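Beta subunit of a putative Aromatic-ring-hydroxylating dioxygenase (Novosphingobium aromaticivorans DSM 12444, PDB 3EBY) probably serves as the beta subunit of an aromatic-ring-hydroxylating dioxygenase, packing with copies of itself as a trimer to support the catalytic alpha subunits. Local coordinates at the interface of chains A and B. Coordinates in Å, arbitrary orientation; residue numbers count along the deposited sequence, not the author numbering. Chains: chain A/B, beta subunit of a putative Aromatic-ring-hydroxylating dioxygenase.

The interface of chains A and B. Residues chain A 89, 114, 116, 122; chain B 112, 124, 127, 151-152.
A:Thr122 and B:Thr152 meet hydroxyl to hydroxyl where chain A strands face strands and a loop of chain B, with OG1 of A:Thr122 hydrogen-bonded to OG1 of B:Thr152 at 2.6 Å. The interface is probably part of the beta-subunit trimer usual in this family. The two side chains cross at about a right angle. Each hydroxyl also has a partner within its own chain. OG1 of A:Thr116 bonds OG1 of A:Thr122 at 2.8 Å, and the backbone N of B:Ala127 donates to OG1 of B:Thr152 along a nearly straight path (163° at H), which holds that hydroxyl in place.

This is the tightly packed part. In A:Thr122 a chi1 of -53° puts OG1 beside the backbone N and CG2 anti to it. This turns the hydroxyl to B:Thr152 and the methyl to CG2 of B:Ile124 and CB of B:Ala127. Next to it, CG2 of B:Val112 lies over one face of the A:Phe114 ring, offset toward the rim and 3.8 Å from CD1 of A:Phe114. CD1 of B:Ile124 touches the same ring at CD2.

The water-bridged, charged side around A:Arg89 and B:Asp151 is looser. NH2 of A:Arg89 forms a long salt bridge of 3.5 Å to OD2 of B:Asp151, with guanidinium and carboxylate planes 25° apart. Water bridges the chains here and at the start of the A 122-135 strand. Water 2 joins the backbone N of A:Thr122 to O of B:Ile124. Water 1 lies 2.6 Å from OG1 of A:Thr116 and 2.9 Å from OD2 of B:Asp151, linking hydroxyl to carboxylate.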
ATOM      1  N   ARG A  89      -1.010  -2.388 -12.119  1.00 20.95           N
ATOM      2  CA  ARG A  89      -0.435  -1.640 -11.040  1.00 20.12           C
ATOM      3  C   ARG A  89      -0.546  -2.490  -9.773  1.00 19.05           C
ATOM      4  O   ARG A  89      -1.652  -2.822  -9.355  1.00 20.50           O
ATOM      5  CB  ARG A  89      -1.241  -0.350 -10.854  1.00 26.40           C
ATOM      6  CG  ARG A  89      -0.737   0.556  -9.805  1.00 28.48           C
ATOM      7  CD  ARG A  89       0.642   0.975 -10.124  1.00 30.47           C
ATOM      8  NE  ARG A  89       0.769   1.421 -11.510  1.00 30.67           N
ATOM      9  CZ  ARG A  89       1.933   1.518 -12.135  1.00 20.31           C
ATOM     10  NH1 ARG A  89       3.045   1.180 -11.518  1.00 23.42           N
ATOM     11  NH2 ARG A  89       1.990   1.972 -13.362  1.00 28.60           N
ATOM     12  N   PHE A 114      -4.246  -3.744  -9.521  1.00 17.66           N
ATOM     13  CA  PHE A 114      -5.229  -2.899 -10.211  1.00 20.53           C
ATOM     14  C   PHE A 114      -4.946  -2.952 -11.719  1.00 26.64           C
ATOM     15  O   PHE A 114      -3.786  -3.012 -12.148  1.00 28.19           O
ATOM     16  CB  PHE A 114      -5.118  -1.449  -9.720  1.00 21.94           C
ATOM     17  CG  PHE A 114      -5.237  -1.298  -8.230  1.00 19.46           C
ATOM     18  CD1 PHE A 114      -4.127  -1.460  -7.407  1.00 17.92           C
ATOM     19  CD2 PHE A 114      -6.466  -1.069  -7.641  1.00 22.69           C
ATOM     20  CE1 PHE A 114      -4.239  -1.365  -6.035  1.00 17.40           C
ATOM     21  CE2 PHE A 114      -6.586  -0.982  -6.249  1.00 23.79           C
ATOM     22  CZ  PHE A 114      -5.485  -1.145  -5.455  1.00 21.81           C
ATOM     23  N   THR A 116      -6.070  -1.448 -15.735  1.00 16.64           N
ATOM     24  CA  THR A 116      -6.759  -0.481 -16.580  1.00 17.14           C
ATOM     25  C   THR A 116      -6.813  -1.030 -17.993  1.00 19.38           C
ATOM     26  O   THR A 116      -5.786  -1.385 -18.571  1.00 20.85           O
ATOM     27  CB  THR A 116      -6.033   0.881 -16.608  1.00 19.99           C
ATOM     28  OG1 THR A 116      -5.840   1.350 -15.277  1.00 16.20           O
ATOM     29  CG2 THR A 116      -6.834   1.896 -17.391  1.00 15.63           C
ATOM     30  N   THR A 122      -9.932   2.135 -14.103  1.00 21.53           N
ATOM     31  CA  THR A 122      -9.061   1.296 -13.302  1.00 18.81           C
ATOM     32  C   THR A 122      -9.919   0.521 -12.297  1.00 18.66           C
ATOM     33  O   THR A 122     -10.678   1.107 -11.524  1.00 21.48           O
ATOM     34  CB  THR A 122      -7.999   2.122 -12.578  1.00 17.41           C
ATOM     35  OG1 THR A 122      -7.314   2.933 -13.533  1.00 14.28           O
ATOM     36  CG2 THR A 122      -6.993   1.216 -11.865  1.00 16.66           C
TER
ATOM     37  N   VAL B 112      -1.840   4.585  -5.729  1.00 15.99           N
ATOM     38  CA  VAL B 112      -3.229   4.674  -6.138  1.00 13.74           C
ATOM     39  C   VAL B 112      -3.877   5.721  -5.293  1.00 14.05           C
ATOM     40  O   VAL B 112      -3.705   5.732  -4.069  1.00 15.90           O
ATOM     41  CB  VAL B 112      -3.986   3.347  -6.035  1.00 15.71           C
ATOM     42  CG1 VAL B 112      -5.456   3.560  -6.425  1.00 15.94           C
ATOM     43  CG2 VAL B 112      -3.346   2.282  -6.968  1.00 15.50           C
ATOM     44  N   ILE B 124     -11.567   4.062  -7.496  1.00 18.34           N
ATOM     45  CA  ILE B 124     -10.200   4.336  -7.898  1.00 18.02           C
ATOM     46  C   ILE B 124     -10.178   5.554  -8.811  1.00 18.05           C
ATOM     47  O   ILE B 124     -10.813   5.554  -9.883  1.00 22.34           O
ATOM     48  CB  ILE B 124      -9.558   3.154  -8.658  1.00 21.21           C
ATOM     49  CG1 ILE B 124      -9.567   1.876  -7.796  1.00 26.38           C
ATOM     50  CG2 ILE B 124      -8.148   3.552  -9.054  1.00 19.06           C
ATOM     51  CD1 ILE B 124      -9.700   0.593  -8.596  1.00 25.85           C
ATOM     52  N   ALA B 127      -4.485   5.740 -10.720  1.00 15.84           N
ATOM     53  CA  ALA B 127      -3.391   4.795 -10.421  1.00 14.79           C
ATOM     54  C   ALA B 127      -2.200   5.070 -11.324  1.00 13.41           C
ATOM     55  O   ALA B 127      -2.369   5.341 -12.527  1.00 15.43           O
ATOM     56  CB  ALA B 127      -3.871   3.313 -10.607  1.00 15.71           C
ATOM     57  N   ASP B 151      -2.250   5.634 -15.267  1.00 19.49           N
ATOM     58  CA  ASP B 151      -2.960   4.666 -16.095  1.00 18.75           C
ATOM     59  C   ASP B 151      -4.415   5.089 -16.382  1.00 19.84           C
ATOM     60  O   ASP B 151      -4.890   4.935 -17.493  1.00 21.08           O
ATOM     61  CB  ASP B 151      -2.948   3.287 -15.398  1.00 16.66           C
ATOM     62  CG  ASP B 151      -1.562   2.717 -15.269  1.00 19.86           C
ATOM     63  OD1 ASP B 151      -0.661   3.206 -16.004  1.00 24.10           O
ATOM     64  OD2 ASP B 151      -1.367   1.843 -14.391  1.00 28.86           O
ATOM     65  N   THR B 152      -5.072   5.660 -15.376  1.00 19.35           N
ATOM     66  CA  THR B 152      -6.516   5.915 -15.380  1.00 20.34           C
ATOM     67  C   THR B 152      -6.869   7.084 -16.313  1.00 25.99           C
ATOM     68  O   THR B 152      -6.350   8.184 -16.149  1.00 27.40           O
ATOM     69  CB  THR B 152      -7.002   6.234 -13.962  1.00 19.67           C
ATOM     70  OG1 THR B 152      -6.393   5.314 -13.024  1.00 17.56           O
ATOM     71  CG2 THR B 152      -8.548   6.148 -13.858  1.00 22.18           C
TER
HETATM   72  O   HOH W   1      -3.801   0.324 -13.956  1.00 17.52           O
HETATM   73  O   HOH W   2     -11.279   4.397 -12.453  1.00 25.12           O